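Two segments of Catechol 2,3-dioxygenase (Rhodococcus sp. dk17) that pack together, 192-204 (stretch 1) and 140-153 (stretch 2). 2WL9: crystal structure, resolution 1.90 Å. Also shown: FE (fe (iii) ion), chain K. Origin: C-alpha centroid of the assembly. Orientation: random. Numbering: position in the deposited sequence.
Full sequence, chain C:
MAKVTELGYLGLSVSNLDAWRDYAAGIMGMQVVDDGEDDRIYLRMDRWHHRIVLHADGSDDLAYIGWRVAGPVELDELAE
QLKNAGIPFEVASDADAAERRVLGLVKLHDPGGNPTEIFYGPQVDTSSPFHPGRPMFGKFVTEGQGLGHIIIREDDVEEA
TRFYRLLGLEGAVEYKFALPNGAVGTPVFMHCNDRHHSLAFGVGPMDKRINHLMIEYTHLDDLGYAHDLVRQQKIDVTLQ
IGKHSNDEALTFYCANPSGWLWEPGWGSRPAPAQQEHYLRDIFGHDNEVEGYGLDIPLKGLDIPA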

ATOM      1  N   CYS C 192       2.039  28.659   4.047  1.00 19.73           N
ATOM      2  CA  CYS C 192       3.477  28.379   4.004  1.00 20.22           C
ATOM      3  C   CYS C 192       3.762  26.901   4.296  1.00 20.38           C
ATOM      4  O   CYS C 192       4.909  26.503   4.509  1.00 20.04           O
ATOM      5  CB  CYS C 192       4.227  29.285   4.985  1.00 20.03           C
ATOM      6  SG  CYS C 192       3.695  29.135   6.701  1.00 19.71           S
ATOM      7  N   ASN C 193       2.697  26.103   4.303  1.00 20.71           N
ATOM      8  CA  ASN C 193       2.764  24.658   4.543  1.00 20.97           C
ATOM      9  C   ASN C 193       1.431  24.029   4.147  1.00 21.41           C
ATOM     10  O   ASN C 193       0.619  24.670   3.467  1.00 21.13           O
ATOM     11  CB  ASN C 193       3.099  24.355   6.012  1.00 20.68           C
ATOM     12  CG  ASN C 193       2.117  24.983   6.979  1.00 20.68           C
ATOM     13  OD1 ASN C 193       0.900  24.855   6.822  1.00 21.22           O
ATOM     14  ND2 ASN C 193       2.640  25.669   7.988  1.00 20.02           N
ATOM     15  N   ASP C 194       1.207  22.789   4.579  1.00 21.63           N
ATOM     16  CA  ASP C 194      -0.002  22.042   4.210  1.00 22.12           C
ATOM     17  C   ASP C 194      -1.300  22.618   4.783  1.00 21.51           C
ATOM     18  O   ASP C 194      -2.380  22.222   4.352  1.00 21.80           O
ATOM     19  CB  ASP C 194       0.120  20.569   4.618  1.00 22.64           C
ATOM     20  CG  ASP C 194       0.877  19.722   3.596  1.00 25.47           C
ATOM     21  OD1 ASP C 194       1.213  18.564   3.942  1.00 27.55           O
ATOM     22  OD2 ASP C 194       1.131  20.191   2.461  1.00 27.15           O
ATOM     23  N   ARG C 195      -1.217  23.528   5.755  1.00 20.66           N
ATOM     24  CA  ARG C 195      -2.433  24.176   6.249  1.00 20.18           C
ATOM     25  C   ARG C 195      -2.975  25.120   5.187  1.00 19.95           C
ATOM     26  O   ARG C 195      -2.241  25.990   4.693  1.00 20.43           O
ATOM     27  CB  ARG C 195      -2.202  24.923   7.567  1.00 20.03           C
ATOM     28  CG  ARG C 195      -3.503  25.388   8.200  1.00 19.94           C
ATOM     29  CD  ARG C 195      -3.287  26.123   9.518  1.00 19.64           C
ATOM     30  NE  ARG C 195      -2.692  25.292  10.571  1.00 18.24           N
ATOM     31  CZ  ARG C 195      -3.337  24.356  11.269  1.00 19.79           C
ATOM     32  NH1 ARG C 195      -4.617  24.081  11.034  1.00 19.51           N
ATOM     33  NH2 ARG C 195      -2.693  23.678  12.209  1.00 18.97           N
ATOM     34  N   HIS C 196      -4.258  24.960   4.851  1.00 19.57           N
ATOM     35  CA  HIS C 196      -4.861  25.716   3.743  1.00 19.10           C
ATOM     36  C   HIS C 196      -4.408  27.169   3.731  1.00 18.90           C
ATOM     37  O   HIS C 196      -3.974  27.682   2.697  1.00 18.86           O
ATOM     38  CB  HIS C 196      -6.389  25.686   3.752  1.00 18.98           C
ATOM     39  CG  HIS C 196      -6.982  26.575   2.705  1.00 17.65           C
ATOM     40  ND1 HIS C 196      -7.247  26.138   1.425  1.00 18.12           N
ATOM     41  CD2 HIS C 196      -7.291  27.893   2.723  1.00 16.92           C
ATOM     42  CE1 HIS C 196      -7.710  27.144   0.705  1.00 16.45           C
ATOM     43  NE2 HIS C 196      -7.746  28.222   1.467  1.00 18.57           N
ATOM     44  N   HIS C 197      -4.554  27.828   4.877  1.00 18.66           N
ATOM     45  CA  HIS C 197      -3.903  29.115   5.115  1.00 18.97           C
ATOM     46  C   HIS C 197      -3.480  29.256   6.576  1.00 18.86           C
ATOM     47  O   HIS C 197      -4.087  28.645   7.465  1.00 19.23           O
ATOM     48  CB  HIS C 197      -4.769  30.302   4.645  1.00 18.68           C
ATOM     49  CG  HIS C 197      -6.132  30.359   5.263  1.00 19.02           C
ATOM     50  ND1 HIS C 197      -6.469  31.271   6.241  1.00 19.70           N
ATOM     51  CD2 HIS C 197      -7.252  29.635   5.027  1.00 19.35           C
ATOM     52  CE1 HIS C 197      -7.736  31.104   6.583  1.00 17.32           C
ATOM     53  NE2 HIS C 197      -8.232  30.116   5.862  1.00 19.76           N
ATOM     54  N   SER C 198      -2.411  30.025   6.787  1.00 18.80           N
ATOM     55  CA  SER C 198      -1.930  30.426   8.109  1.00 18.91           C
ATOM     56  C   SER C 198      -2.338  31.860   8.418  1.00 19.13           C
ATOM     57  O   SER C 198      -2.318  32.286   9.574  1.00 18.99           O
ATOM     58  CB  SER C 198      -0.405  30.363   8.153  1.00 19.01           C
ATOM     59  OG  SER C 198       0.062  29.085   7.813  1.00 19.18           O
ATOM     60  N   LEU C 199      -2.705  32.601   7.377  1.00 19.11           N
ATOM     61  CA  LEU C 199      -2.871  34.049   7.490  1.00 19.35           C
ATOM     62  C   LEU C 199      -3.887  34.569   6.488  1.00 19.49           C
ATOM     63  O   LEU C 199      -3.891  34.135   5.336  1.00 18.90           O
ATOM     64  CB  LEU C 199      -1.522  34.732   7.246  1.00 19.49           C
ATOM     65  CG  LEU C 199      -1.391  36.250   7.341  1.00 19.84           C
ATOM     66  CD1 LEU C 199      -1.760  36.723   8.729  1.00 20.41           C
ATOM     67  CD2 LEU C 199       0.025  36.637   7.003  1.00 21.31           C
ATOM     68  N   ALA C 200      -4.742  35.494   6.937  1.00 19.67           N
ATOM     69  CA  ALA C 200      -5.658  36.206   6.051  1.00 20.38           C
ATOM     70  C   ALA C 200      -5.865  37.657   6.502  1.00 20.39           C
ATOM     71  O   ALA C 200      -5.662  37.987   7.674  1.00 19.94           O
ATOM     72  CB  ALA C 200      -6.997  35.476   5.944  1.00 20.22           C
ATOM     73  N   PHE C 201      -6.228  38.517   5.554  1.00 21.09           N
ATOM     74  CA  PHE C 201      -6.475  39.940   5.822  1.00 22.14           C
ATOM     75  C   PHE C 201      -7.251  40.603   4.670  1.00 23.34           C
ATOM     76  O   PHE C 201      -7.511  39.975   3.644  1.00 23.20           O
ATOM     77  CB  PHE C 201      -5.163  40.690   6.114  1.00 21.88           C
ATOM     78  CG  PHE C 201      -4.045  40.368   5.163  1.00 21.82           C
ATOM     79  CD1 PHE C 201      -3.081  39.421   5.496  1.00 21.77           C
ATOM     80  CD2 PHE C 201      -3.949  41.015   3.935  1.00 22.08           C
ATOM     81  CE1 PHE C 201      -2.043  39.117   4.617  1.00 21.60           C
ATOM     82  CE2 PHE C 201      -2.922  40.719   3.051  1.00 22.32           C
ATOM     83  CZ  PHE C 201      -1.963  39.767   3.393  1.00 21.85           C
ATOM     84  N   GLY C 202      -7.617  41.868   4.844  1.00 24.35           N
ATOM     85  CA  GLY C 202      -8.413  42.578   3.836  1.00 26.29           C
ATOM     86  C   GLY C 202      -9.895  42.274   3.950  1.00 27.42           C
ATOM     87  O   GLY C 202     -10.617  42.259   2.950  1.00 27.93           O
ATOM     88  N   VAL C 203     -10.339  42.028   5.181  1.00 28.57           N
ATOM     89  CA  VAL C 203     -11.752  41.803   5.492  1.00 29.49           C
ATOM     90  C   VAL C 203     -12.436  43.108   5.917  1.00 30.38           C
ATOM     91  O   VAL C 203     -13.570  43.102   6.411  1.00 30.77           O
ATOM     92  CB  VAL C 203     -11.928  40.736   6.605  1.00 29.36           C
ATOM     93  CG1 VAL C 203     -11.437  39.368   6.125  1.00 29.32           C
ATOM     94  CG2 VAL C 203     -11.207  41.163   7.889  1.00 29.82           C
ATOM     95  N   GLY C 204     -11.738  44.222   5.728  1.00 30.76           N
ATOM     96  CA  GLY C 204     -12.271  45.534   6.071  1.00 31.80           C
ATOM     97  C   GLY C 204     -11.951  45.974   7.490  1.00 32.00           C
ATOM     98  O   GLY C 204     -11.184  45.303   8.196  1.00 32.11           O
TER
HETATM   99 FE    FE K1300     -10.924  31.296   9.399  1.00 36.21          FE
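Stretch 2 140-153: FVTEGQGLGHIIIR

How do the two backbones run past each other? Stretch 2 begins as loop, turns through G144, G146 and G148, and becomes extended in the strand that runs to I152; stretch 1 has a short strand, 199-201, flanked by loop. The strands lie side by side and parallel, their N-to-C directions 21° apart (signed crossing angle -21°) and their axes approaching to 4.8 Å. L199 pairs with I150, CA to CA 5.1 Å, and A200 with I151, CA to CA 4.7 Å. The hydrogen bonds zigzag as parallel strands require: I150 N donates to S198 O at 3.2 Å, A200 N to I150 O at 3.0 Å, and I152 N to A200 O at 3.1 Å. Stretch 2 thus uses alternate residues, I150 and I152, to hold the ladder, while I151 CA sits 3.2 Å from A200 O in a CA-H...O contact.

What holds the loop of stretch 2 before the strand? R195 does, by reaching into the turn and gathering backbone carbonyls. R195 NE donates to Q145 O at 2.8 Å, and R195 NH2 donates both to V141 O at 2.7 Å and to G146 O at 2.9 Å. The guanidinium is sandwiched, with G148 CA and L147 O over one face and Q145 OE1 over the opposite one. Within stretch 2 the turn is closed by Q145 N donating to T142 O at 2.7 Å. A water adds a further link, donating to Q145 O at 2.9 Å and S198 OG at 2.7 Å and accepting from N193 ND2 at 2.8 Å.

How do the strand side chains divide between the faces of the sheet? L199 and I150 share one face, where L199 CD1 lies 4.0 Å from I150 CG1 and reaches I152 CD1 at 3.6 Å. A200 and I151 share the other. There A200 CB lies 3.5 Å from I151 CG1, and past the strand V203 CG2 meets I151 CG2 at 3.8 Å.

Where does the iron enter this contact? H149, whose CB points toward stretch 1, binds FE through NE2 at 2.3 Å, as befits a metal-dependent dioxygenase; two further ligand atoms come from elsewhere in the structure. The H197 ring lies against the H149 ring obliquely, centroids 3.8 Å apart and planes at 33°, with H197 CE1 3.2 Å from H149 NE2, so stretch 1 packs directly beside the ligating nitrogen.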

ATOM      1  N   PHE C 140      -4.782  18.070  18.690  1.00 16.81           N
ATOM      2  CA  PHE C 140      -4.851  19.190  17.764  1.00 16.86           C
ATOM      3  C   PHE C 140      -4.018  18.866  16.534  1.00 16.87           C
ATOM      4  O   PHE C 140      -3.078  18.067  16.603  1.00 17.04           O
ATOM      5  CB  PHE C 140      -4.373  20.506  18.410  1.00 16.63           C
ATOM      6  CG  PHE C 140      -5.331  21.068  19.423  1.00 16.99           C
ATOM      7  CD1 PHE C 140      -6.421  21.835  19.019  1.00 17.02           C
ATOM      8  CD2 PHE C 140      -5.152  20.822  20.781  1.00 16.56           C
ATOM      9  CE1 PHE C 140      -7.310  22.353  19.952  1.00 16.85           C
ATOM     10  CE2 PHE C 140      -6.044  21.324  21.722  1.00 17.16           C
ATOM     11  CZ  PHE C 140      -7.127  22.098  21.303  1.00 17.13           C
ATOM     12  N   VAL C 141      -4.393  19.465  15.407  1.00 17.25           N
ATOM     13  CA  VAL C 141      -3.599  19.413  14.186  1.00 17.52           C
ATOM     14  C   VAL C 141      -2.578  20.549  14.210  1.00 18.12           C
ATOM     15  O   VAL C 141      -2.945  21.727  14.096  1.00 17.92           O
ATOM     16  CB  VAL C 141      -4.484  19.554  12.916  1.00 17.56           C
ATOM     17  CG1 VAL C 141      -3.622  19.541  11.671  1.00 17.42           C
ATOM     18  CG2 VAL C 141      -5.539  18.449  12.854  1.00 16.59           C
ATOM     19  N   THR C 142      -1.301  20.216  14.375  1.00 18.72           N
ATOM     20  CA  THR C 142      -0.273  21.260  14.422  1.00 19.80           C
ATOM     21  C   THR C 142       1.013  20.904  13.685  1.00 20.66           C
ATOM     22  O   THR C 142       1.680  21.790  13.141  1.00 20.80           O
ATOM     23  CB  THR C 142       0.134  21.638  15.867  1.00 19.77           C
ATOM     24  OG1 THR C 142       0.637  20.476  16.542  1.00 20.90           O
ATOM     25  CG2 THR C 142      -1.032  22.252  16.648  1.00 19.28           C
ATOM     26  N   GLU C 143       1.357  19.617  13.699  1.00 21.26           N
ATOM     27  CA  GLU C 143       2.640  19.124  13.205  1.00 22.31           C
ATOM     28  C   GLU C 143       2.938  19.550  11.766  1.00 21.97           C
ATOM     29  O   GLU C 143       2.299  19.087  10.822  1.00 21.85           O
ATOM     30  CB  GLU C 143       2.698  17.596  13.333  1.00 22.98           C
ATOM     31  CG  GLU C 143       4.057  16.986  13.008  1.00 26.98           C
ATOM     32  CD  GLU C 143       5.119  17.328  14.032  1.00 31.77           C
ATOM     33  OE1 GLU C 143       4.927  16.993  15.226  1.00 33.18           O
ATOM     34  OE2 GLU C 143       6.152  17.927  13.638  1.00 33.86           O
ATOM     35  N   GLY C 144       3.916  20.443  11.619  1.00 21.66           N
ATOM     36  CA  GLY C 144       4.301  20.973  10.312  1.00 21.74           C
ATOM     37  C   GLY C 144       3.256  21.914   9.727  1.00 21.55           C
ATOM     38  O   GLY C 144       3.332  22.288   8.557  1.00 21.76           O
ATOM     39  N   GLN C 145       2.290  22.300  10.553  1.00 21.46           N
ATOM     40  CA  GLN C 145       1.201  23.176  10.130  1.00 21.16           C
ATOM     41  C   GLN C 145       0.976  24.368  11.056  1.00 20.54           C
ATOM     42  O   GLN C 145       0.088  25.181  10.802  1.00 20.36           O
ATOM     43  CB  GLN C 145      -0.093  22.374   9.999  1.00 21.15           C
ATOM     44  CG  GLN C 145      -0.138  21.453   8.791  1.00 22.57           C
ATOM     45  CD  GLN C 145      -1.517  20.874   8.573  1.00 22.31           C
ATOM     46  OE1 GLN C 145      -2.506  21.600   8.544  1.00 23.03           O
ATOM     47  NE2 GLN C 145      -1.590  19.561   8.425  1.00 24.15           N
ATOM     48  N   GLY C 146       1.770  24.476  12.123  1.00 20.07           N
ATOM     49  CA  GLY C 146       1.608  25.572  13.084  1.00 20.10           C
ATOM     50  C   GLY C 146       0.337  25.483  13.914  1.00 19.96           C
ATOM     51  O   GLY C 146      -0.402  24.505  13.818  1.00 20.04           O
ATOM     52  N   LEU C 147       0.065  26.505  14.723  1.00 19.90           N
ATOM     53  CA  LEU C 147      -1.045  26.433  15.682  1.00 19.96           C
ATOM     54  C   LEU C 147      -2.435  26.502  15.049  1.00 19.43           C
ATOM     55  O   LEU C 147      -3.401  26.040  15.642  1.00 19.06           O
ATOM     56  CB  LEU C 147      -0.910  27.476  16.804  1.00 19.98           C
ATOM     57  CG  LEU C 147      -1.301  28.932  16.557  1.00 20.98           C
ATOM     58  CD1 LEU C 147      -1.759  29.605  17.852  1.00 21.43           C
ATOM     59  CD2 LEU C 147      -0.117  29.665  15.977  1.00 22.23           C
ATOM     60  N   GLY C 148      -2.523  27.078  13.853  1.00 19.03           N
ATOM     61  CA  GLY C 148      -3.803  27.320  13.190  1.00 19.11           C
ATOM     62  C   GLY C 148      -3.633  28.475  12.223  1.00 18.93           C
ATOM     63  O   GLY C 148      -2.576  28.613  11.617  1.00 19.52           O
ATOM     64  N   HIS C 149      -4.664  29.304  12.071  1.00 19.34           N
ATOM     65  CA  HIS C 149      -4.540  30.526  11.273  1.00 19.21           C
ATOM     66  C   HIS C 149      -5.198  31.727  11.917  1.00 19.54           C
ATOM     67  O   HIS C 149      -6.015  31.577  12.823  1.00 19.94           O
ATOM     68  CB  HIS C 149      -5.053  30.332   9.843  1.00 19.29           C
ATOM     69  CG  HIS C 149      -6.542  30.250   9.720  1.00 19.20           C
ATOM     70  ND1 HIS C 149      -7.187  29.108   9.299  1.00 19.55           N
ATOM     71  CD2 HIS C 149      -7.509  31.179   9.919  1.00 20.16           C
ATOM     72  CE1 HIS C 149      -8.489  29.331   9.259  1.00 19.80           C
ATOM     73  NE2 HIS C 149      -8.711  30.579   9.633  1.00 19.71           N
ATOM     74  N   ILE C 150      -4.858  32.911  11.419  1.00 19.35           N
ATOM     75  CA  ILE C 150      -5.326  34.169  11.990  1.00 19.71           C
ATOM     76  C   ILE C 150      -5.719  35.179  10.919  1.00 19.77           C
ATOM     77  O   ILE C 150      -5.077  35.269   9.864  1.00 20.08           O
ATOM     78  CB  ILE C 150      -4.249  34.820  12.905  1.00 19.83           C
ATOM     79  CG1 ILE C 150      -2.922  35.003  12.145  1.00 18.52           C
ATOM     80  CG2 ILE C 150      -4.082  34.002  14.195  1.00 19.67           C
ATOM     81  CD1 ILE C 150      -1.806  35.669  12.944  1.00 19.46           C
ATOM     82  N   ILE C 151      -6.770  35.941  11.202  1.00 19.68           N
ATOM     83  CA  ILE C 151      -7.089  37.122  10.411  1.00 19.65           C
ATOM     84  C   ILE C 151      -6.682  38.365  11.193  1.00 19.72           C
ATOM     85  O   ILE C 151      -7.128  38.572  12.333  1.00 19.93           O
ATOM     86  CB  ILE C 151      -8.573  37.182   9.999  1.00 19.84           C
ATOM     87  CG1 ILE C 151      -8.839  36.167   8.886  1.00 20.19           C
ATOM     88  CG2 ILE C 151      -8.952  38.598   9.536  1.00 19.14           C
ATOM     89  CD1 ILE C 151     -10.203  36.291   8.213  1.00 20.78           C
ATOM     90  N   ILE C 152      -5.823  39.174  10.578  1.00 19.72           N
ATOM     91  CA  ILE C 152      -5.234  40.337  11.245  1.00 20.17           C
ATOM     92  C   ILE C 152      -5.473  41.631  10.467  1.00 20.98           C
ATOM     93  O   ILE C 152      -5.760  41.600   9.269  1.00 21.22           O
ATOM     94  CB  ILE C 152      -3.723  40.132  11.543  1.00 19.97           C
ATOM     95  CG1 ILE C 152      -2.928  39.868  10.254  1.00 19.73           C
ATOM     96  CG2 ILE C 152      -3.528  39.002  12.574  1.00 19.83           C
ATOM     97  CD1 ILE C 152      -1.417  39.839  10.453  1.00 19.48           C
ATOM     98  N   ARG C 153      -5.352  42.759  11.163  1.00 21.75           N
ATOM     99  CA  ARG C 153      -5.621  44.074  10.588  1.00 22.46           C
ATOM    100  C   ARG C 153      -4.530  44.514   9.621  1.00 22.78           C
ATOM    101  O   ARG C 153      -3.340  44.462   9.936  1.00 22.87           O
ATOM    102  CB  ARG C 153      -5.791  45.104  11.707  1.00 22.80           C
ATOM    103  CG  ARG C 153      -6.349  46.453  11.272  1.00 23.63           C
ATOM    104  CD  ARG C 153      -6.722  47.283  12.490  1.00 25.67           C
ATOM    105  NE  ARG C 153      -5.572  47.495  13.366  1.00 27.60           N
ATOM    106  CZ  ARG C 153      -5.650  47.863  14.641  1.00 29.29           C
ATOM    107  NH1 ARG C 153      -6.829  48.072  15.212  1.00 29.65           N
ATOM    108  NH2 ARG C 153      -4.539  48.023  15.351  1.00 30.18           N
TER
HETATM  109  O   HOH W   1       1.368  27.521   9.648  1.00 17.02           O
HETATM  110  O   HOH W   2      -7.697  42.842   7.565  1.00 19.56           O